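PDB 6X1N: mbDLG-3 protein, which probably recognises C-terminal tails of partner proteins through this PDZ domain, the third of a longer Dlg-type scaffold that may bind protein kinases. Local coordinates for residues D4-T9 / Q54-D59; F19-P24 / D59-M64; A25-A30 / L71-Q76; S63-D68 / G87-N92. One frame throughout, in Å; residues are numbered along the deposited sequence.

Contact 1: D4-T9 / Q54-D59; sequences DLRTVT and QVFEGD. With GOL (glycerol), chain B.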
loop_
_atom_site.group_PDB
_atom_site.type_symbol
_atom_site.label_atom_id
_atom_site.label_comp_id
_atom_site.label_asym_id
_atom_site.label_seq_id
_atom_site.Cartn_x
_atom_site.Cartn_y
_atom_site.Cartn_z
ATOM N N ASP A 4 5.376 12.746 7.781
ATOM C CA ASP A 4 4.243 11.874 7.503
ATOM C C ASP A 4 4.518 10.992 6.294
ATOM O O ASP A 4 3.974 9.885 6.190
ATOM C CB ASP A 4 2.995 12.689 7.176
ATOM C CG ASP A 4 2.425 13.435 8.353
ATOM O OD1 ASP A 4 2.490 12.946 9.504
ATOM O OD2 ASP A 4 1.856 14.517 8.096
ATOM N N LEU A 5 5.315 11.479 5.351
ATOM C CA LEU A 5 5.617 10.750 4.129
ATOM C C LEU A 5 6.805 9.838 4.395
ATOM O O LEU A 5 7.899 10.319 4.717
ATOM C CB LEU A 5 5.944 11.739 3.010
ATOM C CG LEU A 5 6.100 11.143 1.613
ATOM C CD1 LEU A 5 4.768 10.591 1.125
ATOM C CD2 LEU A 5 6.661 12.194 0.660
ATOM N N ARG A 6 6.582 8.528 4.300
ATOM C CA ARG A 6 7.597 7.526 4.594
ATOM C C ARG A 6 8.003 6.819 3.309
ATOM O O ARG A 6 7.144 6.428 2.507
ATOM C CB ARG A 6 7.071 6.503 5.604
ATOM C CG ARG A 6 7.160 7.006 7.032
ATOM C CD ARG A 6 6.310 6.188 8.009
ATOM N NE ARG A 6 4.896 6.564 7.975
ATOM C CZ ARG A 6 3.896 5.798 7.537
ATOM N NH1 ARG A 6 4.113 4.565 7.089
ATOM N NH2 ARG A 6 2.659 6.284 7.564
ATOM N N THR A 7 9.302 6.660 3.108
ATOM C CA THR A 7 9.840 5.896 1.992
ATOM C C THR A 7 10.489 4.667 2.606
ATOM O O THR A 7 11.444 4.783 3.379
ATOM C CB THR A 7 10.845 6.721 1.190
ATOM O OG1 THR A 7 10.190 7.879 0.653
ATOM C CG2 THR A 7 11.379 5.896 0.042
ATOM N N VAL A 8 9.946 3.498 2.296
ATOM C CA VAL A 8 10.306 2.256 2.963
ATOM C C VAL A 8 10.679 1.240 1.899
ATOM O O VAL A 8 9.968 1.097 0.900
ATOM C CB VAL A 8 9.124 1.729 3.801
ATOM C CG1 VAL A 8 9.487 0.420 4.476
ATOM C CG2 VAL A 8 8.694 2.772 4.829
ATOM N N THR A 9 11.783 0.535 2.101
ATOM C CA THR A 9 12.129 -0.603 1.265
ATOM C C THR A 9 11.934 -1.864 2.086
ATOM O O THR A 9 12.512 -2.001 3.168
ATOM C CB THR A 9 13.568 -0.515 0.764
ATOM O OG1 THR A 9 13.703 0.637 -0.075
ATOM C CG2 THR A 9 13.924 -1.762 -0.033
ATOM N N GLN A 54 7.543 0.760 10.063
ATOM C CA GLN A 54 7.267 2.005 9.357
ATOM C C GLN A 54 6.192 1.833 8.295
ATOM O O GLN A 54 6.102 2.645 7.370
ATOM C CB GLN A 54 8.544 2.599 8.762
ATOM C CG GLN A 54 9.489 3.169 9.822
ATOM C CD GLN A 54 8.956 4.452 10.476
ATOM O OE1 GLN A 54 9.009 5.534 9.882
ATOM N NE2 GLN A 54 8.456 4.335 11.707
ATOM N N VAL A 55 5.378 0.793 8.415
ATOM C CA VAL A 55 4.271 0.509 7.512
ATOM C C VAL A 55 3.051 0.262 8.383
ATOM O O VAL A 55 3.098 -0.602 9.268
ATOM C CB VAL A 55 4.567 -0.726 6.645
ATOM C CG1 VAL A 55 3.430 -0.996 5.680
ATOM C CG2 VAL A 55 5.913 -0.569 5.911
ATOM N N PHE A 56 1.971 1.010 8.159
ATOM C CA PHE A 56 0.836 0.973 9.061
ATOM C C PHE A 56 -0.460 0.744 8.302
ATOM O O PHE A 56 -0.668 1.280 7.210
ATOM C CB PHE A 56 0.688 2.302 9.824
ATOM C CG PHE A 56 1.922 2.728 10.567
ATOM C CD1 PHE A 56 2.568 1.861 11.424
ATOM C CD2 PHE A 56 2.426 4.005 10.399
ATOM C CE1 PHE A 56 3.699 2.275 12.114
ATOM C CE2 PHE A 56 3.548 4.415 11.074
ATOM C CZ PHE A 56 4.187 3.555 11.934
ATOM N N GLU A 57 -1.372 0.005 8.924
ATOM C CA GLU A 57 -2.731 -0.037 8.415
ATOM C C GLU A 57 -3.280 1.382 8.303
ATOM O O GLU A 57 -3.019 2.235 9.157
ATOM C CB GLU A 57 -3.602 -0.869 9.351
ATOM C CG GLU A 57 -5.013 -0.956 8.832
ATOM C CD GLU A 57 -5.906 -1.874 9.624
ATOM O OE1 GLU A 57 -5.395 -2.677 10.446
ATOM O OE2 GLU A 57 -7.138 -1.774 9.407
ATOM N N GLY A 58 -4.000 1.650 7.219
ATOM C CA GLY A 58 -4.510 2.979 6.956
ATOM C C GLY A 58 -3.564 3.888 6.210
ATOM O O GLY A 58 -3.929 5.040 5.928
ATOM N N ASP A 59 -2.371 3.419 5.874
ATOM C CA ASP A 59 -1.484 4.178 5.001
ATOM C C ASP A 59 -2.001 4.118 3.572
ATOM O O ASP A 59 -2.407 3.053 3.085
ATOM C CB ASP A 59 -0.085 3.555 4.967
ATOM C CG ASP A 59 0.736 3.830 6.201
ATOM O OD1 ASP A 59 0.364 4.712 7.009
ATOM O OD2 ASP A 59 1.803 3.191 6.304
HETATM C C1 GOL B . 5.851 9.195 10.747
HETATM O O1 GOL B . 5.356 9.003 9.438
HETATM C C2 GOL B . 6.791 8.053 11.116
HETATM O O2 GOL B . 7.992 8.142 10.380
HETATM C C3 GOL B . 7.084 8.095 12.609
HETATM O O3 GOL B . 8.008 7.077 12.937
#

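Contact 2: F19-P24 / D59-M64; sequences FSLLGP and DQILSM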
loop_
_atom_site.group_PDB
_atom_site.type_symbol
_atom_site.label_atom_id
_atom_site.label_comp_id
_atom_site.label_asym_id
_atom_site.label_seq_id
_atom_site.Cartn_x
_atom_site.Cartn_y
_atom_site.Cartn_z
ATOM N N PHE A 19 1.977 -7.787 4.687
ATOM C CA PHE A 19 0.881 -6.832 4.772
ATOM C C PHE A 19 -0.166 -7.155 3.728
ATOM O O PHE A 19 0.114 -7.797 2.714
ATOM C CB PHE A 19 1.355 -5.379 4.644
ATOM C CG PHE A 19 1.810 -4.989 3.261
ATOM C CD1 PHE A 19 3.135 -5.164 2.872
ATOM C CD2 PHE A 19 0.930 -4.394 2.371
ATOM C CE1 PHE A 19 3.557 -4.777 1.604
ATOM C CE2 PHE A 19 1.343 -4.003 1.100
ATOM C CZ PHE A 19 2.648 -4.197 0.710
ATOM N N SER A 20 -1.381 -6.701 3.999
ATOM C CA SER A 20 -2.491 -6.776 3.065
ATOM C C SER A 20 -2.785 -5.381 2.540
ATOM O O SER A 20 -2.627 -4.393 3.264
ATOM C CB SER A 20 -3.758 -7.244 3.781
ATOM O OG SER A 20 -3.547 -8.478 4.457
ATOM N N LEU A 21 -3.234 -5.291 1.293
ATOM C CA LEU A 21 -3.651 -4.007 0.743
ATOM C C LEU A 21 -5.083 -4.065 0.224
ATOM O O LEU A 21 -5.659 -5.139 0.018
ATOM C CB LEU A 21 -2.671 -3.468 -0.317
ATOM C CG LEU A 21 -2.367 -4.304 -1.564
ATOM C CD1 LEU A 21 -3.505 -4.284 -2.588
ATOM C CD2 LEU A 21 -1.088 -3.820 -2.230
ATOM N N LEU A 22 -5.646 -2.883 0.003
ATOM C CA LEU A 22 -6.973 -2.756 -0.575
ATOM C C LEU A 22 -6.948 -1.662 -1.627
ATOM O O LEU A 22 -6.032 -0.834 -1.689
ATOM C CB LEU A 22 -8.075 -2.497 0.468
ATOM C CG LEU A 22 -8.150 -1.183 1.254
ATOM C CD1 LEU A 22 -8.594 0.029 0.411
ATOM C CD2 LEU A 22 -9.116 -1.380 2.414
ATOM N N GLY A 23 -7.971 -1.664 -2.460
ATOM C CA GLY A 23 -8.106 -0.647 -3.465
ATOM C C GLY A 23 -9.480 -0.718 -4.084
ATOM O O GLY A 23 -10.318 -1.532 -3.690
ATOM N N PRO A 24 -9.742 0.142 -5.063
ATOM C CA PRO A 24 -11.063 0.168 -5.695
ATOM C C PRO A 24 -11.210 -0.954 -6.711
ATOM O O PRO A 24 -10.237 -1.538 -7.185
ATOM C CB PRO A 24 -11.086 1.534 -6.394
ATOM C CG PRO A 24 -9.669 1.796 -6.727
ATOM C CD PRO A 24 -8.823 1.139 -5.634
ATOM N N ASP A 59 -2.371 3.419 5.874
ATOM C CA ASP A 59 -1.484 4.178 5.001
ATOM C C ASP A 59 -2.001 4.118 3.572
ATOM O O ASP A 59 -2.407 3.053 3.085
ATOM C CB ASP A 59 -0.085 3.555 4.967
ATOM C CG ASP A 59 0.736 3.830 6.201
ATOM O OD1 ASP A 59 0.364 4.712 7.009
ATOM O OD2 ASP A 59 1.803 3.191 6.304
ATOM N N GLN A 60 -1.948 5.250 2.877
ATOM C CA GLN A 60 -2.080 5.222 1.430
ATOM C C GLN A 60 -0.731 4.871 0.828
ATOM O O GLN A 60 0.298 5.444 1.214
ATOM C CB GLN A 60 -2.563 6.567 0.898
ATOM C CG GLN A 60 -2.715 6.520 -0.609
ATOM C CD GLN A 60 -3.565 7.627 -1.187
ATOM O OE1 GLN A 60 -3.965 8.560 -0.490
ATOM N NE2 GLN A 60 -3.838 7.534 -2.489
ATOM N N ILE A 61 -0.732 3.902 -0.090
ATOM C CA ILE A 61 0.453 3.580 -0.873
ATOM C C ILE A 61 0.418 4.498 -2.088
ATOM O O ILE A 61 -0.301 4.241 -3.054
ATOM C CB ILE A 61 0.490 2.112 -1.297
ATOM C CG1 ILE A 61 0.263 1.165 -0.113
ATOM C CG2 ILE A 61 1.827 1.825 -1.962
ATOM C CD1 ILE A 61 0.342 -0.322 -0.505
ATOM N N LEU A 62 1.205 5.570 -2.049
ATOM C CA LEU A 62 1.214 6.519 -3.160
ATOM C C LEU A 62 1.942 5.945 -4.366
ATOM O O LEU A 62 1.549 6.184 -5.518
ATOM C CB LEU A 62 1.846 7.837 -2.720
ATOM C CG LEU A 62 1.073 8.571 -1.621
ATOM C CD1 LEU A 62 1.919 9.685 -0.992
ATOM C CD2 LEU A 62 -0.230 9.135 -2.161
ATOM N N SER A 63 3.007 5.182 -4.131
ATOM C CA SER A 63 3.717 4.533 -5.219
ATOM C C SER A 63 4.372 3.271 -4.688
ATOM O O SER A 63 4.629 3.137 -3.486
ATOM C CB SER A 63 4.762 5.471 -5.833
ATOM O OG SER A 63 5.720 5.844 -4.865
ATOM N N MET A 64 4.634 2.342 -5.603
ATOM C CA MET A 64 5.313 1.100 -5.279
ATOM C C MET A 64 6.214 0.745 -6.446
ATOM O O MET A 64 5.753 0.680 -7.588
ATOM C CB MET A 64 4.303 -0.028 -5.066
ATOM C CG MET A 64 4.944 -1.362 -4.738
ATOM S SD MET A 64 3.779 -2.732 -4.636
ATOM C CE MET A 64 2.718 -2.195 -3.289
#

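Contact 3: A25-A30 / L71-Q76; sequences AKAGPA and LASYRQ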
loop_
_atom_site.group_PDB
_atom_site.type_symbol
_atom_site.label_atom_id
_atom_site.label_comp_id
_atom_site.label_asym_id
_atom_site.label_seq_id
_atom_site.Cartn_x
_atom_site.Cartn_y
_atom_site.Cartn_z
ATOM N N ALA A 25 -12.464 -1.259 -7.036
ATOM C CA ALA A 25 -12.731 -2.293 -8.028
ATOM C C ALA A 25 -12.146 -1.933 -9.391
ATOM O O ALA A 25 -11.589 -2.797 -10.082
ATOM C CB ALA A 25 -14.238 -2.527 -8.149
ATOM N N LYS A 26 -12.235 -0.667 -9.783
ATOM C CA LYS A 26 -11.909 -0.225 -11.135
ATOM C C LYS A 26 -10.781 0.796 -11.067
ATOM O O LYS A 26 -10.821 1.713 -10.240
ATOM C CB LYS A 26 -13.162 0.410 -11.767
ATOM C CG LYS A 26 -13.046 0.872 -13.217
ATOM C CD LYS A 26 -14.435 1.122 -13.837
ATOM C CE LYS A 26 -15.182 2.274 -13.160
ATOM N NZ LYS A 26 -14.638 3.618 -13.516
ATOM N N ALA A 27 -9.781 0.635 -11.929
ATOM C CA ALA A 27 -8.690 1.588 -12.048
ATOM C C ALA A 27 -9.143 2.819 -12.817
ATOM O O ALA A 27 -10.040 2.752 -13.666
ATOM C CB ALA A 27 -7.518 0.941 -12.788
ATOM N N GLY A 28 -8.489 3.945 -12.545
ATOM C CA GLY A 28 -8.726 5.153 -13.296
ATOM C C GLY A 28 -9.388 6.234 -12.468
ATOM O O GLY A 28 -9.601 6.081 -11.257
ATOM N N PRO A 29 -9.698 7.364 -13.110
ATOM C CA PRO A 29 -10.309 8.495 -12.402
ATOM C C PRO A 29 -11.563 8.099 -11.637
ATOM O O PRO A 29 -12.356 7.254 -12.069
ATOM C CB PRO A 29 -10.628 9.475 -13.536
ATOM C CG PRO A 29 -9.595 9.174 -14.573
ATOM C CD PRO A 29 -9.457 7.674 -14.529
ATOM N N ALA A 30 -11.725 8.724 -10.473
ATOM C CA ALA A 30 -12.834 8.468 -9.567
ATOM C C ALA A 30 -13.778 9.662 -9.550
ATOM O O ALA A 30 -13.342 10.820 -9.577
ATOM C CB ALA A 30 -12.328 8.227 -8.138
ATOM N N LEU A 71 -4.356 5.971 -9.048
ATOM C CA LEU A 71 -5.583 5.536 -9.703
ATOM C C LEU A 71 -5.633 4.026 -9.898
ATOM O O LEU A 71 -6.457 3.536 -10.673
ATOM C CB LEU A 71 -5.764 6.246 -11.048
ATOM C CG LEU A 71 -5.739 7.778 -11.062
ATOM C CD1 LEU A 71 -5.949 8.269 -12.494
ATOM C CD2 LEU A 71 -6.812 8.317 -10.160
ATOM N N ALA A 72 -4.770 3.279 -9.216
ATOM C CA ALA A 72 -4.700 1.843 -9.431
ATOM C C ALA A 72 -5.935 1.154 -8.864
ATOM O O ALA A 72 -6.499 1.573 -7.856
ATOM C CB ALA A 72 -3.441 1.273 -8.779
ATOM N N SER A 73 -6.353 0.074 -9.520
ATOM C CA SER A 73 -7.341 -0.809 -8.911
ATOM C C SER A 73 -6.672 -1.707 -7.869
ATOM O O SER A 73 -5.459 -1.910 -7.884
ATOM C CB SER A 73 -7.964 -1.713 -9.975
ATOM O OG SER A 73 -6.959 -2.529 -10.539
ATOM N N TYR A 74 -7.499 -2.306 -7.006
ATOM C CA TYR A 74 -7.005 -3.379 -6.152
ATOM C C TYR A 74 -6.287 -4.432 -6.976
ATOM O O TYR A 74 -5.157 -4.813 -6.667
ATOM C CB TYR A 74 -8.153 -4.040 -5.393
ATOM C CG TYR A 74 -7.678 -5.358 -4.833
ATOM C CD1 TYR A 74 -6.835 -5.384 -3.733
ATOM C CD2 TYR A 74 -8.004 -6.577 -5.442
ATOM C CE1 TYR A 74 -6.349 -6.580 -3.227
ATOM C CE2 TYR A 74 -7.513 -7.778 -4.953
ATOM C CZ TYR A 74 -6.699 -7.767 -3.842
ATOM O OH TYR A 74 -6.212 -8.956 -3.345
ATOM N N ARG A 75 -6.935 -4.914 -8.037
ATOM C CA ARG A 75 -6.347 -5.997 -8.818
ATOM C C ARG A 75 -4.978 -5.606 -9.352
ATOM O O ARG A 75 -4.038 -6.413 -9.330
ATOM C CB ARG A 75 -7.279 -6.370 -9.969
ATOM C CG ARG A 75 -6.986 -7.722 -10.597
ATOM C CD ARG A 75 -7.662 -8.830 -9.803
ATOM N NE ARG A 75 -9.106 -8.859 -10.013
ATOM C CZ ARG A 75 -9.935 -9.667 -9.363
ATOM N NH1 ARG A 75 -9.466 -10.508 -8.449
ATOM N NH2 ARG A 75 -11.233 -9.634 -9.632
ATOM N N GLN A 76 -4.849 -4.371 -9.849
ATOM C CA GLN A 76 -3.571 -3.907 -10.380
ATOM C C GLN A 76 -2.487 -3.907 -9.306
ATOM O O GLN A 76 -1.364 -4.371 -9.542
ATOM C CB GLN A 76 -3.750 -2.507 -10.956
ATOM C CG GLN A 76 -2.486 -1.896 -11.524
ATOM C CD GLN A 76 -2.628 -0.408 -11.746
ATOM O OE1 GLN A 76 -3.728 0.091 -11.972
ATOM N NE2 GLN A 76 -1.516 0.315 -11.636
HETATM O O HOH W 1 -9.778 -4.451 -8.578
#

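Contact 4: S63-D68 / G87-N92; sequences SMNGQD and GVMTLN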
loop_
_atom_site.group_PDB
_atom_site.type_symbol
_atom_site.label_atom_id
_atom_site.label_comp_id
_atom_site.label_asym_id
_atom_site.label_seq_id
_atom_site.Cartn_x
_atom_site.Cartn_y
_atom_site.Cartn_z
ATOM N N SER A 63 3.007 5.182 -4.131
ATOM C CA SER A 63 3.717 4.533 -5.219
ATOM C C SER A 63 4.372 3.271 -4.688
ATOM O O SER A 63 4.629 3.137 -3.486
ATOM C CB SER A 63 4.762 5.471 -5.833
ATOM O OG SER A 63 5.720 5.844 -4.865
ATOM N N MET A 64 4.634 2.342 -5.603
ATOM C CA MET A 64 5.313 1.100 -5.279
ATOM C C MET A 64 6.214 0.745 -6.446
ATOM O O MET A 64 5.753 0.680 -7.588
ATOM C CB MET A 64 4.303 -0.028 -5.066
ATOM C CG MET A 64 4.944 -1.362 -4.738
ATOM S SD MET A 64 3.779 -2.732 -4.636
ATOM C CE MET A 64 2.718 -2.195 -3.289
ATOM N N ASN A 65 7.496 0.529 -6.163
ATOM C CA ASN A 65 8.456 0.128 -7.190
ATOM C C ASN A 65 8.416 1.068 -8.391
ATOM O O ASN A 65 8.426 0.641 -9.545
ATOM C CB ASN A 65 8.272 -1.336 -7.590
ATOM C CG ASN A 65 8.722 -2.285 -6.503
ATOM O OD1 ASN A 65 9.366 -1.863 -5.545
ATOM N ND2 ASN A 65 8.402 -3.558 -6.642
ATOM N N GLY A 66 8.356 2.366 -8.107
ATOM C CA GLY A 66 8.350 3.377 -9.143
ATOM C C GLY A 66 7.028 3.594 -9.849
ATOM O O GLY A 66 6.958 4.459 -10.731
ATOM N N GLN A 67 5.981 2.849 -9.497
ATOM C CA GLN A 67 4.682 2.950 -10.155
ATOM C C GLN A 67 3.757 3.831 -9.325
ATOM O O GLN A 67 3.539 3.565 -8.139
ATOM C CB GLN A 67 4.060 1.571 -10.350
ATOM C CG GLN A 67 4.992 0.570 -11.011
ATOM C CD GLN A 67 5.624 1.113 -12.275
ATOM O OE1 GLN A 67 6.845 1.285 -12.349
ATOM N NE2 GLN A 67 4.797 1.394 -13.277
ATOM N N ASP A 68 3.228 4.880 -9.949
ATOM C CA ASP A 68 2.243 5.748 -9.319
ATOM C C ASP A 68 0.942 4.971 -9.148
ATOM O O ASP A 68 0.346 4.527 -10.135
ATOM C CB ASP A 68 2.034 6.938 -10.255
ATOM C CG ASP A 68 1.099 7.992 -9.693
ATOM O OD1 ASP A 68 0.311 7.726 -8.769
ATOM O OD2 ASP A 68 1.144 9.130 -10.204
ATOM N N GLY A 87 12.199 -9.920 -4.923
ATOM C CA GLY A 87 11.949 -9.811 -3.498
ATOM C C GLY A 87 12.078 -8.426 -2.904
ATOM O O GLY A 87 12.109 -8.305 -1.676
ATOM N N VAL A 88 12.158 -7.374 -3.714
ATOM C CA VAL A 88 12.357 -6.017 -3.222
ATOM C C VAL A 88 11.120 -5.187 -3.531
ATOM O O VAL A 88 10.591 -5.236 -4.650
ATOM C CB VAL A 88 13.624 -5.376 -3.812
ATOM C CG1 VAL A 88 13.799 -3.974 -3.276
ATOM C CG2 VAL A 88 14.841 -6.227 -3.479
ATOM N N MET A 89 10.652 -4.435 -2.540
ATOM C CA MET A 89 9.507 -3.552 -2.704
ATOM C C MET A 89 9.839 -2.205 -2.082
ATOM O O MET A 89 10.138 -2.132 -0.886
ATOM C CB MET A 89 8.280 -4.155 -2.022
ATOM C CG MET A 89 7.041 -3.305 -2.167
ATOM S SD MET A 89 5.676 -3.845 -1.123
ATOM C CE MET A 89 5.310 -5.451 -1.831
ATOM N N THR A 90 9.781 -1.140 -2.873
ATOM C CA THR A 90 9.939 0.211 -2.356
ATOM C C THR A 90 8.568 0.868 -2.362
ATOM O O THR A 90 7.818 0.733 -3.333
ATOM C CB THR A 90 10.948 1.013 -3.175
ATOM O OG1 THR A 90 12.224 0.358 -3.118
ATOM C CG2 THR A 90 11.095 2.407 -2.592
ATOM N N LEU A 91 8.234 1.545 -1.266
ATOM C CA LEU A 91 6.922 2.141 -1.058
ATOM C C LEU A 91 7.080 3.600 -0.667
ATOM O O LEU A 91 7.981 3.946 0.102
ATOM C CB LEU A 91 6.210 1.461 0.111
ATOM C CG LEU A 91 5.935 -0.032 -0.005
ATOM C CD1 LEU A 91 5.549 -0.570 1.362
ATOM C CD2 LEU A 91 4.835 -0.290 -1.001
ATOM N N ASN A 92 6.194 4.448 -1.179
ATOM C CA ASN A 92 5.955 5.774 -0.631
ATOM C C ASN A 92 4.605 5.715 0.059
ATOM O O ASN A 92 3.590 5.438 -0.595
ATOM C CB ASN A 92 5.909 6.834 -1.729
ATOM C CG ASN A 92 7.270 7.352 -2.097
ATOM O OD1 ASN A 92 8.207 6.584 -2.302
ATOM N ND2 ASN A 92 7.392 8.672 -2.182
HETATM O O HOH W 2 7.946 3.794 -4.654
#

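Contact 1: D4-T9 / Q54-D59
Arg6, on the first strand of the PDZ fold, reaches over to Asp59 and Gln54, fastening strand 6-11 to the connection between helix 48-52 and strand 59-64. The charged part is a two-pronged, end-on salt bridge: Arg6 NH1 meets Asp59 OD2 at 2.8 Å, and Arg6 NH2 meets Asp59 OD1 at 2.8 Å. Both oxygens lie near the guanidinium plane, yet each is approached from above the carboxylate plane, because the two planes are twisted 38° apart. The Phe56 amide N binds Asp59 OD2 at 2.9 Å from the opposite carboxylate face, so OD2 serves two donors; this second grip lies within the type II turn Phe56-Asp59.

Beyond the salt bridge, Arg6 NH1 also donates to the uncharged carbonyl Gln54 O at 2.8 Å, from above its plane. The guanidinium thus takes three protein acceptors, two oxygens of Asp59 and the Gln54 carbonyl. Phe56 sets its ring against the cation: CD2 lies over one guanidinium face, displaced toward its rim, with the ring tilted 49°. The apolar contact is two residues along the strand, where Val8 CG1 touches Val55 CG2; Val55 itself turns inward onto Ile40 and Leu93.

A glycerol, probably from the crystallisation liquor, bridges Arg6 and Gln54. The bend of the Arg6 chain at chi3 (-80°) sets NE toward it, and Arg6 NE donates to O1 of the glycerol at 2.9 Å. Its O2 donates to Gln54 OE1 at 2.8 Å, while Gln54 NE2 donates back to glycerol O3 at 3.0 Å.

Contact 2: F19-P24 / D59-M64
The hydrophobic interior of the PDZ sandwich lies between Phe19 and Leu21 of strand 19-22, the strand that edges the peptide groove, and Ile61 and Met64 of strand 59-64. The two strands are not paired: their axes pass 9.0 Å apart at 78°, so only side-chain ends meet. Ile61 CD1 is the common point, facing both residues: it touches Phe19 CE2 at 4.1 Å and Leu21 CD2 at 4.2 Å. CD1 is anti to CA (chi2 -178°), which extends the longer branch from the strand.

Met64 adds a looser contact. Its CE methyl lies near the plane of the Phe19 ring, beyond the rim atom CZ at 4.5 Å, and is 4.3 Å from Leu21 CD2. Strand 38-43 bridges the two strands through Ile40, on Phe19 and Ile61, and helix 74-82 covers the other flank, with Ala77 on Leu21 and Leu80 on Met64. Phe19 O accepts a hydrogen bond from a second glycerol. Phe19 ends the Gly-Phe-Gly-Phe signature; as in related PDZ domains, it and Leu21 probably line the pocket for the last ligand side chain, with Ile61 and Met64 against them in the core.

Contact 3: A25-A30 / L71-Q76
Ser73 OG sits between its own backbone N and carbonyl carbon (chi1 62°), which directs it to Gln76 N as an N-cap acceptor at 2.9 Å. Ser73 CB, placed by the backbone, faces the loop, 3.6 Å from Ala27 N. Leu71 CG is anti to its carbonyl carbon (chi1 -55°), and the leucine fork beyond touches Gly28 and Pro29: Leu71 CD2 is 3.7 Å from Gly28 O, and Leu71 CD1 is 4.1 Å from Pro29 CD.

Gly28 N donates to Leu71 O at 2.8 Å, in the carbonyl plane and nearly straight (164° at the hydrogen). Leu71 O also receives a close CH contact from Ala27 CA at 3.3 Å, while Ala27 CB lies against Leu71 O and Ser73 N, with Gln76 OE1 farther off. A water extends the junction: it donates to Ala25 O and accepts from Arg75 N, each at 2.9 Å.

Next to the cap, Tyr74 N is bonded to Pro24 O. Tyr74 opens helix 74-82, at the position whose side chain in related domains faces the ligand. The arrangement is that of a capped groove helix held against the long loop between the second and third strands of a PDZ domain.

Contact 4: S63-D68 / G87-N92
Asn65 and Thr90 hold each other by two bonds that close a small ring. Asn65 N donates to Thr90 O at 2.9 Å, and Thr90 N donates to Asn65 OD1 at 2.8 Å, almost straight at 168°. The side-chain amide thus takes the place that a strand carbonyl would fill, just where the Asn65 backbone turns away with positive phi (52°). Chi1 of -71° sets CG anti to the carbonyl carbon; from there the amide end comes nearer strand 88-95. Its ND2 makes a weak bond to Val88 O at 3.4 Å.

Further along, Asn92 N donates to Ser63 O at 3.1 Å. Leu62 and Ser63 both face Asn92, a classic beta bulge in the antiparallel pairing of strands 59-64 and 88-95 of the PDZ fold; the former then reverses through a type I' turn from Met64 to Gln67. Thr90 O has further company: Met64 CA makes a CH contact at 3.2 Å, and a water donates weakly to it. That water is also hydrogen-bonded to Ser63 OG at 3.0 Å. Ser63 OG lies close against Asn92 CB, on the face of the sheet that these two residues share.

The opposite face is apolar. Met64 and Leu91 run side by side in the same direction, with Met64 CE 3.7 Å from Leu91 CD2. Met89 crosses Met64 obliquely, Met64 CG meeting Met89 CG at 3.8 Å, and Val81 of helix 74-82 touches both methionines.

In the fold
Contacts 1, 2 and 4 reach one sheet, with centres 10 to 12 Å apart. Contacts 1 and 2 share Asp59; 2 and 4 share Ser63 and Met64. Strand 88-95 pairs with strands 6-11 and 59-64: Leu91 N probably binds Val8 O of contact 1, and Asn92 O probably binds Leu62 N of contact 2, each at 2.8 Å. Phe19 CZ lies 3.6 Å from Met89 SD, merging contacts 2 and 4 into one interior. Contact 3 lies farther out, about 20 Å from contact 1 and 17 Å from contact 4 between centres, but 11 Å from contact 2, which it meets through Pro24, bringing strand 19-22 beside helix 74-82, the two walls of the peptide groove.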